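PDB 4OM9: serine protease pet from Escherichia coli, which acts as a secreted autotransporter enterotoxin of enteroaggregative strains, a serine protease whose host target is probably alpha-fodrin. Local coordinates for residues 397-402 against 420-425; 424-429 against 445-450; 622-627 against 635-640. All blocks are in the same frame, centred on the assembly; numbering follows the deposited sequence.

In the fold
The three contacts cluster in the beta-helix next to the protease region, to which Y398 bonds. Contacts 1 and 2, with centres about 7 Å apart, follow each other along the chain and share F424 and T425. Strands 397-399, 422-424 and 444-445 are neighbours in one parallel sheet, and the turns that leave them stack in the same order; G401 N and G402 N probably bond to E426 O and G428 O. Contact 3 comes later, partway along a hairpin that folds back over these coils. Its centre is about 12 Å from that of contact 2, where G626 N probably bonds to T446 O, and about 14 Å from that of contact 1. Together they join solenoid, hairpin and protease region.

Contact 1. Residues 397-402 against 420-425; sequences IYVAGG and AGIFFT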
loop_
_atom_site.group_PDB
_atom_site.type_symbol
_atom_site.label_atom_id
_atom_site.label_comp_id
_atom_site.label_asym_id
_atom_site.label_seq_id
_atom_site.Cartn_x
_atom_site.Cartn_y
_atom_site.Cartn_z
ATOM N N ILE A 397 17.724 19.052 8.570
ATOM C CA ILE A 397 18.294 17.788 8.131
ATOM C C ILE A 397 17.712 17.310 6.789
ATOM O O ILE A 397 16.486 17.333 6.585
ATOM C CB ILE A 397 18.084 16.710 9.191
ATOM C CG1 ILE A 397 18.778 17.120 10.485
ATOM C CG2 ILE A 397 18.596 15.353 8.696
ATOM C CD1 ILE A 397 18.411 16.288 11.678
ATOM N N TYR A 398 18.596 16.876 5.884
ATOM C CA TYR A 398 18.213 16.341 4.576
ATOM C C TYR A 398 18.653 14.893 4.501
ATOM O O TYR A 398 19.830 14.581 4.667
ATOM C CB TYR A 398 18.821 17.189 3.470
ATOM C CG TYR A 398 18.889 16.671 2.032
ATOM C CD1 TYR A 398 19.993 15.948 1.593
ATOM C CD2 TYR A 398 17.916 17.031 1.082
ATOM C CE1 TYR A 398 20.108 15.545 0.271
ATOM C CE2 TYR A 398 18.007 16.614 -0.250
ATOM C CZ TYR A 398 19.118 15.872 -0.645
ATOM O OH TYR A 398 19.282 15.462 -1.942
ATOM N N VAL A 399 17.676 14.008 4.320
ATOM C CA VAL A 399 17.911 12.575 4.289
ATOM C C VAL A 399 17.693 12.078 2.869
ATOM O O VAL A 399 16.598 12.234 2.311
ATOM C CB VAL A 399 16.987 11.850 5.257
ATOM C CG1 VAL A 399 17.368 10.379 5.394
ATOM C CG2 VAL A 399 17.021 12.560 6.611
ATOM N N ALA A 400 18.733 11.504 2.277
ATOM C CA ALA A 400 18.654 11.069 0.884
ATOM C C ALA A 400 19.165 9.647 0.644
ATOM O O ALA A 400 20.044 9.149 1.356
ATOM C CB ALA A 400 19.422 12.044 -0.007
ATOM N N GLY A 401 18.573 8.983 -0.350
ATOM C CA GLY A 401 19.242 7.876 -1.010
ATOM C C GLY A 401 18.865 6.495 -0.543
ATOM O O GLY A 401 19.188 5.501 -1.203
ATOM N N GLY A 402 18.226 6.416 0.616
ATOM C CA GLY A 402 17.681 5.143 1.073
ATOM C C GLY A 402 18.155 4.580 2.403
ATOM O O GLY A 402 17.345 4.291 3.277
ATOM N N ALA A 420 9.590 20.182 11.489
ATOM C CA ALA A 420 10.574 19.811 12.515
ATOM C C ALA A 420 11.974 19.726 11.909
ATOM O O ALA A 420 12.832 18.961 12.370
ATOM C CB ALA A 420 10.197 18.495 13.177
ATOM N N GLY A 421 12.184 20.508 10.853
ATOM C CA GLY A 421 13.487 20.648 10.238
ATOM C C GLY A 421 14.127 19.381 9.700
ATOM O O GLY A 421 15.348 19.267 9.720
ATOM N N ILE A 422 13.320 18.436 9.218
ATOM C CA ILE A 422 13.874 17.267 8.556
ATOM C C ILE A 422 13.101 16.952 7.262
ATOM O O ILE A 422 11.879 17.145 7.141
ATOM C CB ILE A 422 13.923 16.052 9.525
ATOM C CG1 ILE A 422 14.613 14.852 8.858
ATOM C CG2 ILE A 422 12.537 15.714 10.089
ATOM C CD1 ILE A 422 15.124 13.801 9.824
ATOM N N PHE A 423 13.854 16.526 6.263
ATOM C CA PHE A 423 13.364 16.447 4.899
ATOM C C PHE A 423 13.965 15.200 4.304
ATOM O O PHE A 423 15.148 14.927 4.503
ATOM C CB PHE A 423 13.742 17.699 4.091
ATOM C CG PHE A 423 13.284 18.986 4.729
ATOM C CD1 PHE A 423 14.027 19.581 5.750
ATOM C CD2 PHE A 423 12.096 19.592 4.328
ATOM C CE1 PHE A 423 13.585 20.750 6.366
ATOM C CE2 PHE A 423 11.649 20.760 4.936
ATOM C CZ PHE A 423 12.394 21.339 5.951
ATOM N N PHE A 424 13.134 14.432 3.605
ATOM C CA PHE A 424 13.533 13.161 3.049
ATOM C C PHE A 424 13.295 13.204 1.557
ATOM O O PHE A 424 12.139 13.226 1.158
ATOM C CB PHE A 424 12.725 12.008 3.641
ATOM C CG PHE A 424 12.585 12.029 5.151
ATOM C CD1 PHE A 424 11.672 12.863 5.772
ATOM C CD2 PHE A 424 13.312 11.147 5.937
ATOM C CE1 PHE A 424 11.542 12.869 7.158
ATOM C CE2 PHE A 424 13.168 11.132 7.326
ATOM C CZ PHE A 424 12.299 11.999 7.939
ATOM N N THR A 425 14.356 13.246 0.732
ATOM C CA THR A 425 14.158 13.141 -0.712
ATOM C C THR A 425 13.983 11.714 -1.141
ATOM O O THR A 425 13.740 10.831 -0.331
ATOM C CB THR A 425 15.329 13.642 -1.572
ATOM O OG1 THR A 425 16.486 13.861 -0.771
ATOM C CG2 THR A 425 14.965 14.859 -2.385
#
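V399 O is gripped by T425 and touched by the residue before it: T425 N donates a hydrogen bond at 2.9 Å, T425 OG1 adds a weak one at 3.5 Å, and F424 CA brings its hydrogen to the same oxygen at 3.3 Å. The threonine hydroxyl reaches this point because chi1 of 12° almost eclipses OG1 with the backbone N, so that both donors lie on the side of V399. From there OG1 also meets the Y398 ring obliquely, 3.2 Å from its CE2.

Behind this end the two strands run in parallel register, their axes 17° apart. I397 N bonds to G421 O at 2.6 Å and V399 N to F423 O at 2.7 Å, while I397 O accepts from F423 N, the alternation expected of neighbouring coils in a beta-helix. I397, V399, I422 and F424 share one face of the sheet. V399 CG2 touches I422 CD1 at 3.9 Å, and V399 lies alongside the F424 side chain with its CB 3.8 Å from CD2. This face looks into the helix, where I422 also packs on F440 of strand 438-440.

Y398 and F423 project from the opposite face. The CD1 edge of the F423 ring lies in plane with I397 O, and the Y398 hydroxyl bonds to E113 and to S87 N of the protease region. The chemistry therefore divides by face: apolar side chains fill the inside of the coil, while outside F423 packs on I629 and a tyrosine ties the solenoid to the protease.

Contact 2. Residues 424-429 against 445-450; sequences FTENGG and ATDSGT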
loop_
_atom_site.group_PDB
_atom_site.type_symbol
_atom_site.label_atom_id
_atom_site.label_comp_id
_atom_site.label_asym_id
_atom_site.label_seq_id
_atom_site.Cartn_x
_atom_site.Cartn_y
_atom_site.Cartn_z
ATOM N N PHE A 424 13.134 14.432 3.605
ATOM C CA PHE A 424 13.533 13.161 3.049
ATOM C C PHE A 424 13.295 13.204 1.557
ATOM O O PHE A 424 12.139 13.226 1.158
ATOM C CB PHE A 424 12.725 12.008 3.641
ATOM C CG PHE A 424 12.585 12.029 5.151
ATOM C CD1 PHE A 424 11.672 12.863 5.772
ATOM C CD2 PHE A 424 13.312 11.147 5.937
ATOM C CE1 PHE A 424 11.542 12.869 7.158
ATOM C CE2 PHE A 424 13.168 11.132 7.326
ATOM C CZ PHE A 424 12.299 11.999 7.939
ATOM N N THR A 425 14.356 13.246 0.732
ATOM C CA THR A 425 14.158 13.141 -0.712
ATOM C C THR A 425 13.983 11.714 -1.141
ATOM O O THR A 425 13.740 10.831 -0.331
ATOM C CB THR A 425 15.329 13.642 -1.572
ATOM O OG1 THR A 425 16.486 13.861 -0.771
ATOM C CG2 THR A 425 14.965 14.859 -2.385
ATOM N N GLU A 426 14.205 11.526 -2.441
ATOM C CA GLU A 426 14.064 10.265 -3.143
ATOM C C GLU A 426 14.727 9.148 -2.356
ATOM O O GLU A 426 15.890 9.273 -1.955
ATOM C CB GLU A 426 14.671 10.385 -4.556
ATOM C CG GLU A 426 14.252 9.292 -5.551
ATOM C CD GLU A 426 14.905 9.464 -6.934
ATOM O OE1 GLU A 426 14.171 9.724 -7.908
ATOM O OE2 GLU A 426 16.151 9.341 -7.041
ATOM N N ASN A 427 13.953 8.094 -2.105
ATOM C CA ASN A 427 14.379 6.880 -1.396
ATOM C C ASN A 427 14.509 7.070 0.109
ATOM O O ASN A 427 14.598 6.093 0.857
ATOM C CB ASN A 427 15.682 6.334 -1.981
ATOM C CG ASN A 427 15.504 5.806 -3.412
ATOM O OD1 ASN A 427 14.459 5.252 -3.760
ATOM N ND2 ASN A 427 16.523 5.989 -4.241
ATOM N N GLY A 428 14.519 8.324 0.543
ATOM C CA GLY A 428 14.476 8.667 1.951
ATOM C C GLY A 428 15.476 8.006 2.880
ATOM O O GLY A 428 16.668 7.897 2.566
ATOM N N GLY A 429 14.958 7.562 4.028
ATOM C CA GLY A 429 15.740 6.947 5.085
ATOM C C GLY A 429 14.862 6.761 6.317
ATOM O O GLY A 429 13.632 6.824 6.210
ATOM N N ALA A 445 8.186 14.214 3.499
ATOM C CA ALA A 445 8.649 12.959 2.924
ATOM C C ALA A 445 8.198 12.921 1.495
ATOM O O ALA A 445 7.049 13.268 1.246
ATOM C CB ALA A 445 8.084 11.785 3.705
ATOM N N THR A 446 9.070 12.545 0.544
ATOM C CA THR A 446 8.623 12.481 -0.856
ATOM C C THR A 446 8.074 11.126 -1.225
ATOM O O THR A 446 7.247 11.038 -2.100
ATOM C CB THR A 446 9.736 12.829 -1.894
ATOM O OG1 THR A 446 10.791 11.849 -1.865
ATOM C CG2 THR A 446 10.325 14.117 -1.561
ATOM N N ASP A 447 8.532 10.073 -0.567
ATOM C CA ASP A 447 8.112 8.739 -0.959
ATOM C C ASP A 447 8.204 7.710 0.160
ATOM O O ASP A 447 8.721 7.972 1.228
ATOM C CB ASP A 447 8.934 8.250 -2.179
ATOM C CG ASP A 447 10.439 8.125 -1.878
ATOM O OD1 ASP A 447 10.795 7.623 -0.791
ATOM O OD2 ASP A 447 11.266 8.493 -2.747
ATOM N N SER A 448 7.747 6.507 -0.139
ATOM C CA SER A 448 7.657 5.453 0.848
ATOM C C SER A 448 8.985 4.796 1.129
ATOM O O SER A 448 9.025 3.728 1.745
ATOM C CB SER A 448 6.658 4.399 0.384
ATOM O OG SER A 448 7.019 3.933 -0.888
ATOM N N GLY A 449 10.066 5.405 0.644
ATOM C CA GLY A 449 11.398 5.043 1.089
ATOM C C GLY A 449 11.639 5.542 2.515
ATOM O O GLY A 449 12.535 5.053 3.205
ATOM N N THR A 450 10.834 6.514 2.944
ATOM C CA THR A 450 10.914 7.078 4.286
ATOM C C THR A 450 10.083 6.286 5.304
ATOM O O THR A 450 8.918 5.943 5.053
ATOM C CB THR A 450 10.427 8.552 4.303
ATOM O OG1 THR A 450 11.284 9.349 3.484
ATOM C CG2 THR A 450 10.402 9.112 5.714
#
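F424 and A445 form a parallel bridge closed by T446 N bonding to F424 O at 3.2 Å, after which the segments leave the sheet in two different turns, type II from T425 to G428 and type I from D447 to T450. The D447 carboxylate joins these turns. Its OD2 takes the N427 N-H on the syn lone pair at 2.8 Å, in a nearly straight bond. OD1 is met on its anti side by G449 N at 2.7 Å, 32° out of the carboxylate plane, which makes an Asx turn within the second segment. A chi1 of 63° places CG of D447 where the carboxylate can reach both N427 N and G449 N.

Both turns lead from one face of the beta-helix to the next, so the contact stacks equivalent corners of successive coils. T450 stands at the inner side of this corner. Its CG2 sits over the centre of the F424 ring, 3.6 Å from the centroid and 14° off the ring normal, and the two side chains cross at about a right angle. T450 OG1 presses on F424 CB at 3.0 Å, a tight approach. Y473 of strand 471-473 packs on T450 from the following coil.

Backbone carbons supply further contacts where the turns meet, T450 CA approaching G429 O at 3.3 Å and G449 CA approaching N427 O at 3.4 Å. E426 points outward, its carboxylate nearly coplanar with that of D447; E426 OE1 and D447 OD2, like charges, stay 6.0 Å apart.

Contact 3. Residues 622-627 against 635-640; sequences DLYSGK and TFRQDI
R637 lies flat over the Y624 ring, the guanidinium and ring planes only 9° apart although the two side chains cross at about a right angle. NE is 3.4 Å above the ring, displaced toward the rim at CD1, and CD makes a CH-pi contact with the same face. The chi2 of -128° sets CD for that contact, and a bend at chi3 sets NE over the ring. R637 NH1 then donates to K627 O at 2.7 Å, in the plane of both the guanidinium and the carbonyl. This bond would hold the flat group in its rotation above the tyrosine.

D639 meets the same ring obliquely, its CB 3.8 Å from Y624 CE2, and runs alongside L623, whose backbone N bonds to D639 O at 2.8 Å. D622 and Q638 instead cross at about a right angle, with carboxylate and amide planes 85° apart. Only weak bonds pass between the D622 carboxylate and the other segment, D639 N to D622 OD1 and Q638 NE2 to D622 OD2, each at 3.4 Å. D622 OD1 is held more closely by Y624 N at 2.9 Å, from above the carboxylate plane, in an Asx turn. N628, within the hairpin, bonds to D622 OD2; H474, also to D622 OD2, and I472 N, to Q638 OE1, tie the hairpin to the coil of strand 471-473.

Strands 618-622 and 640-644 are the arms of a hairpin inserted between solenoid strands 611-614 and 649-652. D622 and I640 form an antiparallel non-hydrogen-bonded pair at their distal end, beyond which come strands 629-630 and 635-636. The charge of D622 would be eased by its several donors, while the R637 guanidinium lays one face on the Y624 ring and bonds K627 O at its edge.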
loop_
_atom_site.group_PDB
_atom_site.type_symbol
_atom_site.label_atom_id
_atom_site.label_comp_id
_atom_site.label_asym_id
_atom_site.label_seq_id
_atom_site.Cartn_x
_atom_site.Cartn_y
_atom_site.Cartn_z
ATOM N N ASP A 622 -0.869 13.436 -5.180
ATOM C CA ASP A 622 0.058 14.530 -4.951
ATOM C C ASP A 622 0.746 14.812 -6.277
ATOM O O ASP A 622 1.468 13.967 -6.792
ATOM C CB ASP A 622 1.049 14.134 -3.836
ATOM C CG ASP A 622 2.189 15.157 -3.605
ATOM O OD1 ASP A 622 2.144 16.291 -4.134
ATOM O OD2 ASP A 622 3.127 14.806 -2.854
ATOM N N LEU A 623 0.507 15.986 -6.843
ATOM C CA LEU A 623 1.148 16.359 -8.088
ATOM C C LEU A 623 2.690 16.471 -8.002
ATOM O O LEU A 623 3.364 16.566 -9.033
ATOM C CB LEU A 623 0.566 17.667 -8.595
ATOM C CG LEU A 623 -0.903 17.550 -9.021
ATOM C CD1 LEU A 623 -1.433 18.881 -9.543
ATOM C CD2 LEU A 623 -1.077 16.441 -10.070
ATOM N N TYR A 624 3.246 16.449 -6.792
ATOM C CA TYR A 624 4.693 16.479 -6.645
ATOM C C TYR A 624 5.182 15.299 -5.846
ATOM O O TYR A 624 6.305 15.309 -5.314
ATOM C CB TYR A 624 5.160 17.762 -5.981
ATOM C CG TYR A 624 4.848 19.008 -6.756
ATOM C CD1 TYR A 624 5.522 19.297 -7.939
ATOM C CD2 TYR A 624 3.895 19.914 -6.299
ATOM C CE1 TYR A 624 5.252 20.451 -8.655
ATOM C CE2 TYR A 624 3.607 21.067 -7.015
ATOM C CZ TYR A 624 4.293 21.331 -8.191
ATOM O OH TYR A 624 4.024 22.479 -8.902
ATOM N N SER A 625 4.339 14.283 -5.765
ATOM C CA SER A 625 4.740 12.996 -5.228
ATOM C C SER A 625 6.074 12.526 -5.847
ATOM O O SER A 625 6.254 12.558 -7.071
ATOM C CB SER A 625 3.628 11.973 -5.494
ATOM O OG SER A 625 4.039 10.675 -5.137
ATOM N N GLY A 626 7.012 12.106 -5.008
ATOM C CA GLY A 626 8.284 11.632 -5.498
ATOM C C GLY A 626 9.239 12.758 -5.825
ATOM O O GLY A 626 10.427 12.521 -5.991
ATOM N N LYS A 627 8.743 13.987 -5.918
ATOM C CA LYS A 627 9.636 15.140 -6.096
ATOM C C LYS A 627 9.229 16.310 -5.184
ATOM O O LYS A 627 9.112 17.459 -5.625
ATOM C CB LYS A 627 9.659 15.572 -7.576
ATOM C CG LYS A 627 8.306 15.797 -8.210
ATOM C CD LYS A 627 8.355 15.524 -9.711
ATOM C CE LYS A 627 8.432 16.806 -10.524
ATOM N NZ LYS A 627 8.564 16.509 -11.996
ATOM N N THR A 635 13.336 22.539 1.769
ATOM C CA THR A 635 12.048 23.124 1.482
ATOM C C THR A 635 11.179 22.020 0.880
ATOM O O THR A 635 11.681 21.112 0.211
ATOM C CB THR A 635 12.193 24.340 0.542
ATOM O OG1 THR A 635 12.658 25.460 1.309
ATOM C CG2 THR A 635 10.853 24.713 -0.076
ATOM N N PHE A 636 9.884 22.089 1.141
ATOM C CA PHE A 636 8.957 21.027 0.790
ATOM C C PHE A 636 7.762 21.599 0.066
ATOM O O PHE A 636 7.225 22.632 0.469
ATOM C CB PHE A 636 8.529 20.294 2.050
ATOM C CG PHE A 636 7.446 19.288 1.846
ATOM C CD1 PHE A 636 7.752 17.977 1.502
ATOM C CD2 PHE A 636 6.121 19.641 2.042
ATOM C CE1 PHE A 636 6.742 17.047 1.354
ATOM C CE2 PHE A 636 5.107 18.712 1.886
ATOM C CZ PHE A 636 5.412 17.418 1.546
ATOM N N ARG A 637 7.363 20.919 -1.003
ATOM C CA ARG A 637 6.226 21.316 -1.822
ATOM C C ARG A 637 5.212 20.169 -1.849
ATOM O O ARG A 637 5.590 18.990 -1.797
ATOM C CB ARG A 637 6.696 21.684 -3.244
ATOM C CG ARG A 637 6.616 20.527 -4.256
ATOM C CD ARG A 637 7.883 20.223 -5.059
ATOM N NE ARG A 637 7.985 21.000 -6.293
ATOM C CZ ARG A 637 8.725 20.662 -7.351
ATOM N NH1 ARG A 637 9.421 19.532 -7.367
ATOM N NH2 ARG A 637 8.753 21.454 -8.409
ATOM N N GLN A 638 3.924 20.503 -1.889
ATOM C CA GLN A 638 2.886 19.487 -2.072
ATOM C C GLN A 638 1.647 20.125 -2.676
ATOM O O GLN A 638 1.279 21.235 -2.316
ATOM C CB GLN A 638 2.541 18.779 -0.749
ATOM C CG GLN A 638 1.522 17.624 -0.911
ATOM C CD GLN A 638 1.430 16.703 0.319
ATOM O OE1 GLN A 638 0.741 17.006 1.309
ATOM N NE2 GLN A 638 2.103 15.561 0.246
ATOM N N ASP A 639 1.035 19.428 -3.628
ATOM C CA ASP A 639 -0.173 19.900 -4.292
ATOM C C ASP A 639 -1.108 18.723 -4.485
ATOM O O ASP A 639 -0.807 17.779 -5.211
ATOM C CB ASP A 639 0.140 20.554 -5.640
ATOM C CG ASP A 639 -1.050 21.305 -6.214
ATOM O OD1 ASP A 639 -2.144 21.237 -5.624
ATOM O OD2 ASP A 639 -0.896 21.972 -7.251
ATOM N N ILE A 640 -2.254 18.798 -3.829
ATOM C CA ILE A 640 -3.135 17.658 -3.714
ATOM C C ILE A 640 -4.362 17.777 -4.603
ATOM O O ILE A 640 -5.019 18.814 -4.640
ATOM C CB ILE A 640 -3.573 17.469 -2.254
ATOM C CG1 ILE A 640 -2.376 17.036 -1.416
ATOM C CG2 ILE A 640 -4.667 16.426 -2.149
ATOM C CD1 ILE A 640 -2.639 17.117 0.041
#